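Local coordinates for protein tRNA delta(2)-isopentenylpyrophosphate transferase (Staphylococcus epidermidis ATCC 12228, PDB 3D3Q) that probably transfers a dimethylallyl group from dimethylallyl diphosphate to the adenine at position 37 of tRNAs that read codons beginning with uridine, at residues 149-152 and 153-157; 214-217 and 218-222; 260-263 and 264-268. One frame throughout, in Å; residues are numbered along the deposited sequence.

In the fold
All three contacts are local, each made between residues close in sequence, at a helix junction, along a helix or at a helix start, and they follow one another along the chain of this P-loop-related transferase. Contact 1, at the join of helices 143-153 and 155-160, lies far out: its centre is about 45 Å from that of contact 2 and about 50 Å from that of contact 3. Contacts 2 and 3 are neighbours, with centres about 13 Å apart and nearest atoms about 4 Å apart, on helices 207-224 and 262-286, which pack together. Contact 2 comes nearest the substrate site: the side chain of R217 is about 4 Å from that of T16, a probable substrate-binding residue.

Contact 1 of 3, residues 149-152 and 153-157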
loop_
_atom_site.group_PDB
_atom_site.type_symbol
_atom_site.label_atom_id
_atom_site.label_comp_id
_atom_site.label_asym_id
_atom_site.label_seq_id
_atom_site.Cartn_x
_atom_site.Cartn_y
_atom_site.Cartn_z
ATOM N N TYR A 149 -2.095 26.525 -18.511
ATOM C CA TYR A 149 -2.690 26.539 -17.187
ATOM C C TYR A 149 -1.723 25.995 -16.158
ATOM O O TYR A 149 -1.568 26.559 -15.084
ATOM C CB TYR A 149 -3.968 25.700 -17.174
ATOM C CG TYR A 149 -4.606 25.617 -15.818
ATOM C CD1 TYR A 149 -5.013 26.767 -15.155
ATOM C CD2 TYR A 149 -4.789 24.387 -15.184
ATOM C CE1 TYR A 149 -5.589 26.706 -13.890
ATOM C CE2 TYR A 149 -5.371 24.312 -13.910
ATOM C CZ TYR A 149 -5.767 25.480 -13.273
ATOM O OH TYR A 149 -6.353 25.443 -12.024
ATOM N N LEU A 150 -1.067 24.892 -16.484
ATOM C CA LEU A 150 -0.120 24.296 -15.554
ATOM C C LEU A 150 1.047 25.263 -15.347
ATOM O O LEU A 150 1.441 25.523 -14.208
ATOM C CB LEU A 150 0.370 22.951 -16.100
ATOM C CG LEU A 150 0.998 21.869 -15.211
ATOM C CD1 LEU A 150 2.367 21.508 -15.780
ATOM C CD2 LEU A 150 1.109 22.322 -13.755
ATOM N N ALA A 151 1.578 25.813 -16.442
ATOM C CA ALA A 151 2.700 26.764 -16.396
ATOM C C ALA A 151 2.504 27.887 -15.374
ATOM O O ALA A 151 3.416 28.221 -14.614
ATOM C CB ALA A 151 2.923 27.364 -17.778
ATOM N N SER A 152 1.310 28.470 -15.372
ATOM C CA SER A 152 0.978 29.548 -14.459
ATOM C C SER A 152 1.318 29.206 -13.003
ATOM O O SER A 152 1.675 30.089 -12.240
ATOM C CB SER A 152 -0.505 29.855 -14.546
ATOM O OG SER A 152 -1.225 28.872 -13.843
ATOM N N PHE A 153 1.198 27.939 -12.611
ATOM C CA PHE A 153 1.489 27.546 -11.237
ATOM C C PHE A 153 2.889 27.050 -11.082
ATOM O O PHE A 153 3.730 27.705 -10.489
ATOM C CB PHE A 153 0.575 26.421 -10.755
ATOM C CG PHE A 153 -0.865 26.746 -10.815
ATOM C CD1 PHE A 153 -1.329 27.967 -10.326
ATOM C CD2 PHE A 153 -1.765 25.852 -11.395
ATOM C CE1 PHE A 153 -2.685 28.313 -10.415
ATOM C CE2 PHE A 153 -3.121 26.181 -11.492
ATOM C CZ PHE A 153 -3.590 27.419 -11.003
ATOM N N ASP A 154 3.134 25.871 -11.622
ATOM C CA ASP A 154 4.434 25.248 -11.505
ATOM C C ASP A 154 5.218 25.368 -12.798
ATOM O O ASP A 154 5.042 24.579 -13.725
ATOM C CB ASP A 154 4.236 23.786 -11.109
ATOM C CG ASP A 154 5.521 23.096 -10.799
ATOM O OD1 ASP A 154 5.455 21.994 -10.227
ATOM O OD2 ASP A 154 6.587 23.650 -11.140
ATOM N N LYS A 155 6.084 26.369 -12.856
ATOM C CA LYS A 155 6.882 26.617 -14.044
ATOM C C LYS A 155 7.851 25.463 -14.281
ATOM O O LYS A 155 8.032 25.009 -15.414
ATOM C CB LYS A 155 7.640 27.933 -13.884
ATOM C CG LYS A 155 8.102 28.561 -15.187
ATOM C CD LYS A 155 6.932 29.004 -16.073
ATOM C CE LYS A 155 6.172 30.202 -15.491
ATOM N NZ LYS A 155 5.233 30.791 -16.495
ATOM N N GLU A 156 8.461 24.976 -13.208
ATOM C CA GLU A 156 9.408 23.876 -13.320
ATOM C C GLU A 156 8.788 22.621 -13.939
ATOM O O GLU A 156 9.416 21.975 -14.777
ATOM C CB GLU A 156 9.993 23.553 -11.946
ATOM C CG GLU A 156 10.977 22.406 -11.981
ATOM C CD GLU A 156 12.037 22.546 -10.912
ATOM O OE1 GLU A 156 12.643 23.632 -10.836
ATOM O OE2 GLU A 156 12.288 21.577 -10.172
ATOM N N SER A 157 7.563 22.283 -13.537
ATOM C CA SER A 157 6.888 21.101 -14.075
ATOM C C SER A 157 6.523 21.247 -15.552
ATOM O O SER A 157 6.930 20.432 -16.385
ATOM C CB SER A 157 5.617 20.781 -13.280
ATOM O OG SER A 157 5.857 19.801 -12.263
#
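The ring of F153 turns its edge toward the face of Y149 in an offset edge-to-face pair, with centroids 4.9 Å apart and planes at 79°. F153 CE2 does the touching, lying over one face of the tyrosine ring 3.3 Å from Y149 CZ. With CG anti to the backbone N, the Y149 chi1 of 177° carries the ring out to the flank where F153 lies. One face of the F153 ring is met by S152 OG, which sits above its centre. That hydroxyl donates a hydrogen bond to Y149 O (2.6 Å between S152 OG and Y149 O), as suits a serine in the last turn of helix 143-153.

The same turn ends with a shared acceptor. L150 O takes F153 N from above its carbonyl plane and D154 N, at 3.1 Å, nearly in line with the C=O bond. D154 then serves as N-cap of helix 155-160: its OD2 accepts from S157 N at 2.9 Å and its OD1 from S157 OG, while OD1 also bonds S184 OG. L150, an aliphatic residue facing inward, packs on V169 and I173 of helix 166-179, and Y176 of that helix meets F153.

Chemically, aromatic packing joins the side chains at the end of helix 143-153, while the D154 carboxylate starts the next helix; its negative charge would probably be favoured by the dipole of helix 155-160.

Contact 2 of 3, residues 214-217 and 218-222; sequences INKR and VDIML
The guanidinium of R217 is the flat group that reaches across this turn, and M221 SE, of a selenomethionine, approaches it obliquely, 4.0 Å from R217 NH2. The two side chains lie side by side and point the same way, as residues four apart on a helix can. Extended at first, with CG anti to the backbone N (chi1 177°), the arginine bends at chi3 (54°), and its side chain touches T16 and A17, in the loop that probably binds ATP and substrate. A long cationic side chain would probably suit a place beside this predicted phosphate-binding loop.

The second flat group, the D219 carboxylate, lies near the preceding turn, with CG 3.3 Å from N215 O. Its OD1 forms a salt bridge with K270 NZ of helix 262-286, and N215 OD1 accepts a hydrogen bond from R274 NH1. On the buried side, V218 CG2 rests against the backbone, 3.3 Å from I214 O, and 4.4 Å from I214 CG2; branched aliphatic residues suit this place.

Regular helical bonds hold the turn, including V218 N to I214 O at 3.0 Å and M221 N to R217 O at 3.1 Å. In the fold, helix 207-224 follows strand 197-204 of the parallel sheet and packs along helix 262-286, where I214 touches S273 and A277.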
loop_
_atom_site.group_PDB
_atom_site.type_symbol
_atom_site.label_atom_id
_atom_site.label_comp_id
_atom_site.label_asym_id
_atom_site.label_seq_id
_atom_site.Cartn_x
_atom_site.Cartn_y
_atom_site.Cartn_z
ATOM N N ILE A 214 -13.769 -6.642 -0.799
ATOM C CA ILE A 214 -13.541 -6.504 0.628
ATOM C C ILE A 214 -14.698 -7.149 1.381
ATOM O O ILE A 214 -14.481 -7.978 2.265
ATOM C CB ILE A 214 -13.401 -5.023 1.042
ATOM C CG1 ILE A 214 -12.167 -4.412 0.360
ATOM C CG2 ILE A 214 -13.285 -4.906 2.555
ATOM C CD1 ILE A 214 -12.003 -2.935 0.575
ATOM N N ASN A 215 -15.932 -6.809 1.036
ATOM C CA ASN A 215 -17.037 -7.449 1.735
ATOM C C ASN A 215 -16.899 -8.955 1.659
ATOM O O ASN A 215 -17.177 -9.659 2.623
ATOM C CB ASN A 215 -18.382 -7.040 1.148
ATOM C CG ASN A 215 -18.644 -5.574 1.312
ATOM O OD1 ASN A 215 -18.359 -4.998 2.364
ATOM N ND2 ASN A 215 -19.199 -4.954 0.282
ATOM N N LYS A 216 -16.452 -9.447 0.513
ATOM C CA LYS A 216 -16.297 -10.879 0.339
ATOM C C LYS A 216 -15.129 -11.466 1.130
ATOM O O LYS A 216 -15.168 -12.627 1.514
ATOM C CB LYS A 216 -16.155 -11.215 -1.144
ATOM C CG LYS A 216 -16.127 -12.707 -1.423
ATOM C CD LYS A 216 -16.820 -13.073 -2.740
ATOM C CE LYS A 216 -16.862 -14.593 -2.953
ATOM N NZ LYS A 216 -17.637 -14.973 -4.163
ATOM N N ARG A 217 -14.099 -10.672 1.388
ATOM C CA ARG A 217 -12.958 -11.176 2.138
ATOM C C ARG A 217 -13.274 -11.224 3.622
ATOM O O ARG A 217 -12.714 -12.031 4.367
ATOM C CB ARG A 217 -11.736 -10.305 1.887
ATOM C CG ARG A 217 -10.520 -10.694 2.675
ATOM C CD ARG A 217 -9.375 -9.791 2.279
ATOM N NE ARG A 217 -9.682 -8.355 2.406
ATOM C CZ ARG A 217 -9.673 -7.675 3.552
ATOM N NH1 ARG A 217 -9.961 -6.375 3.559
ATOM N NH2 ARG A 217 -9.380 -8.295 4.690
ATOM N N VAL A 218 -14.177 -10.355 4.054
ATOM C CA VAL A 218 -14.561 -10.325 5.452
ATOM C C VAL A 218 -15.422 -11.556 5.699
ATOM O O VAL A 218 -15.335 -12.176 6.752
ATOM C CB VAL A 218 -15.332 -9.013 5.802
ATOM C CG1 VAL A 218 -15.789 -9.038 7.249
ATOM C CG2 VAL A 218 -14.436 -7.808 5.585
ATOM N N ASP A 219 -16.238 -11.927 4.713
ATOM C CA ASP A 219 -17.094 -13.105 4.857
ATOM C C ASP A 219 -16.234 -14.344 5.002
ATOM O O ASP A 219 -16.504 -15.195 5.844
ATOM C CB ASP A 219 -18.024 -13.280 3.651
ATOM C CG ASP A 219 -19.102 -12.211 3.579
ATOM O OD1 ASP A 219 -19.425 -11.617 4.637
ATOM O OD2 ASP A 219 -19.642 -11.973 2.464
ATOM N N ILE A 220 -15.197 -14.448 4.178
ATOM C CA ILE A 220 -14.316 -15.604 4.231
ATOM C C ILE A 220 -13.594 -15.706 5.570
ATOM O O ILE A 220 -13.499 -16.787 6.144
ATOM C CB ILE A 220 -13.275 -15.553 3.115
ATOM C CG1 ILE A 220 -13.963 -15.359 1.765
ATOM C CG2 ILE A 220 -12.470 -16.837 3.111
ATOM C CD1 ILE A 220 -13.003 -15.153 0.614
HETATM N N MSE A 221 -13.083 -14.580 6.062
HETATM C CA MSE A 221 -12.374 -14.578 7.338
HETATM C C MSE A 221 -13.263 -15.128 8.448
HETATM O O MSE A 221 -12.826 -15.962 9.244
HETATM C CB MSE A 221 -11.922 -13.171 7.728
HETATM C CG MSE A 221 -11.032 -12.461 6.725
HETATM SE SE MSE A 221 -10.104 -10.945 7.549
HETATM C CE MSE A 221 -11.615 -9.893 8.177
ATOM N N LEU A 222 -14.503 -14.646 8.511
ATOM C CA LEU A 222 -15.441 -15.108 9.527
ATOM C C LEU A 222 -15.617 -16.598 9.342
ATOM O O LEU A 222 -15.672 -17.354 10.308
ATOM C CB LEU A 222 -16.797 -14.405 9.379
ATOM C CG LEU A 222 -16.995 -13.022 10.018
ATOM C CD1 LEU A 222 -16.910 -13.121 11.532
ATOM C CD2 LEU A 222 -15.954 -12.073 9.504
#

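Contact 3 of 3, residues 260-263 and 264-268; sequences ISME and NAVEK
An N-cap opens helix 262-286, and I260 just before it reaches forward over the first turns to A265 and K268. S261 holds the cap position. Its OG, set between the backbone N and the carbonyl carbon (chi1 65°), accepts from N264 N in a weak bond of 3.3 Å; serine suits the place because its short side chain can reach forward to a first-turn amide that lacks a preceding-turn helical carbonyl. The main chain of S261 contributes too, its carbonyl oxygen taking A265 N at 3.0 Å.

The close-packed side is apolar. I260 lays its CD1 4.0 Å from A265 CB; the small methyl of A265 lets the isoleucine come close to the helix. From the other flank the selenomethionine M262, its chain bent at chi2 and chi3, brings its CE to 4.0 Å from the same A265 CB and passes across V266, an aliphatic residue suited to this partly buried apolar side. I260 also touches P254 and V255 of helix 252-257, and M262 touches L252, so this side joins the two helices.

The other side is looser and faces solvent. N264 carries its amide alongside the serine hydroxyl, though S261 OG and N264 OD1 do not have the geometry of a hydrogen bond. The exposed K268 comes back along the helix, and the end of its side chain meets that of I260 tip to tip; how closely they approach is uncertain in the model. E263, N264 and E267 are exposed, polar residues at home on such a surface, and across this contact E263 and E267 are joined chiefly through their backbones, with E267 N donating to E263 O at 2.9 Å.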
loop_
_atom_site.group_PDB
_atom_site.type_symbol
_atom_site.label_atom_id
_atom_site.label_comp_id
_atom_site.label_asym_id
_atom_site.label_seq_id
_atom_site.Cartn_x
_atom_site.Cartn_y
_atom_site.Cartn_z
ATOM N N ILE A 260 -22.445 -6.031 21.918
ATOM C CA ILE A 260 -22.846 -5.740 20.554
ATOM C C ILE A 260 -23.162 -7.052 19.821
ATOM O O ILE A 260 -22.589 -8.105 20.133
ATOM C CB ILE A 260 -21.739 -4.931 19.843
ATOM C CG1 ILE A 260 -22.153 -4.615 18.409
ATOM C CG2 ILE A 260 -20.417 -5.680 19.900
ATOM C CD1 ILE A 260 -21.155 -3.751 17.661
ATOM N N SER A 261 -24.095 -7.002 18.869
ATOM C CA SER A 261 -24.495 -8.209 18.129
ATOM C C SER A 261 -23.512 -8.538 17.023
ATOM O O SER A 261 -22.858 -7.656 16.488
ATOM C CB SER A 261 -25.894 -8.031 17.528
ATOM O OG SER A 261 -25.906 -7.009 16.558
HETATM N N MSE A 262 -23.417 -9.816 16.683
HETATM C CA MSE A 262 -22.505 -10.245 15.636
HETATM C C MSE A 262 -22.817 -9.528 14.326
HETATM O O MSE A 262 -21.913 -9.066 13.632
HETATM C CB MSE A 262 -22.606 -11.762 15.438
HETATM C CG MSE A 262 -21.634 -12.353 14.413
HETATM SE SE MSE A 262 -19.781 -12.434 15.022
HETATM C CE MSE A 262 -19.256 -10.658 14.467
ATOM N N GLU A 263 -24.102 -9.430 13.999
ATOM C CA GLU A 263 -24.535 -8.776 12.767
ATOM C C GLU A 263 -24.012 -7.355 12.657
ATOM O O GLU A 263 -23.283 -7.015 11.722
ATOM C CB GLU A 263 -26.063 -8.763 12.686
ATOM C CG GLU A 263 -26.670 -10.155 12.544
ATOM C CD GLU A 263 -26.998 -10.827 13.869
ATOM O OE1 GLU A 263 -27.354 -12.026 13.837
ATOM O OE2 GLU A 263 -26.923 -10.161 14.929
ATOM N N ASN A 264 -24.403 -6.533 13.626
ATOM C CA ASN A 264 -23.993 -5.137 13.696
ATOM C C ASN A 264 -22.468 -4.972 13.643
ATOM O O ASN A 264 -21.945 -4.124 12.911
ATOM C CB ASN A 264 -24.563 -4.506 14.965
ATOM C CG ASN A 264 -26.058 -4.265 14.862
ATOM O OD1 ASN A 264 -26.694 -3.812 15.807
ATOM N ND2 ASN A 264 -26.627 -4.558 13.691
ATOM N N ALA A 265 -21.761 -5.794 14.412
ATOM C CA ALA A 265 -20.308 -5.762 14.451
ATOM C C ALA A 265 -19.733 -6.038 13.068
ATOM O O ALA A 265 -18.902 -5.277 12.569
ATOM C CB ALA A 265 -19.794 -6.792 15.445
ATOM N N VAL A 266 -20.163 -7.128 12.447
ATOM C CA VAL A 266 -19.666 -7.466 11.125
ATOM C C VAL A 266 -19.938 -6.331 10.156
ATOM O O VAL A 266 -19.136 -6.062 9.264
ATOM C CB VAL A 266 -20.320 -8.749 10.592
ATOM C CG1 VAL A 266 -19.832 -9.032 9.173
ATOM C CG2 VAL A 266 -19.979 -9.912 11.511
ATOM N N GLU A 267 -21.076 -5.669 10.334
ATOM C CA GLU A 267 -21.440 -4.547 9.479
ATOM C C GLU A 267 -20.379 -3.449 9.578
ATOM O O GLU A 267 -20.004 -2.836 8.573
ATOM C CB GLU A 267 -22.783 -3.981 9.903
ATOM C CG GLU A 267 -23.044 -2.642 9.283
ATOM C CD GLU A 267 -24.333 -2.596 8.513
ATOM O OE1 GLU A 267 -25.400 -2.488 9.164
ATOM O OE2 GLU A 267 -24.279 -2.698 7.263
ATOM N N LYS A 268 -19.903 -3.206 10.801
ATOM C CA LYS A 268 -18.882 -2.196 11.046
ATOM C C LYS A 268 -17.497 -2.671 10.617
ATOM O O LYS A 268 -16.650 -1.868 10.225
ATOM C CB LYS A 268 -18.873 -1.803 12.526
ATOM C CG LYS A 268 -20.156 -1.107 12.965
ATOM C CD LYS A 268 -20.033 -0.472 14.348
ATOM C CE LYS A 268 -19.742 -1.519 15.435
ATOM N NZ LYS A 268 -19.686 -0.948 16.825
#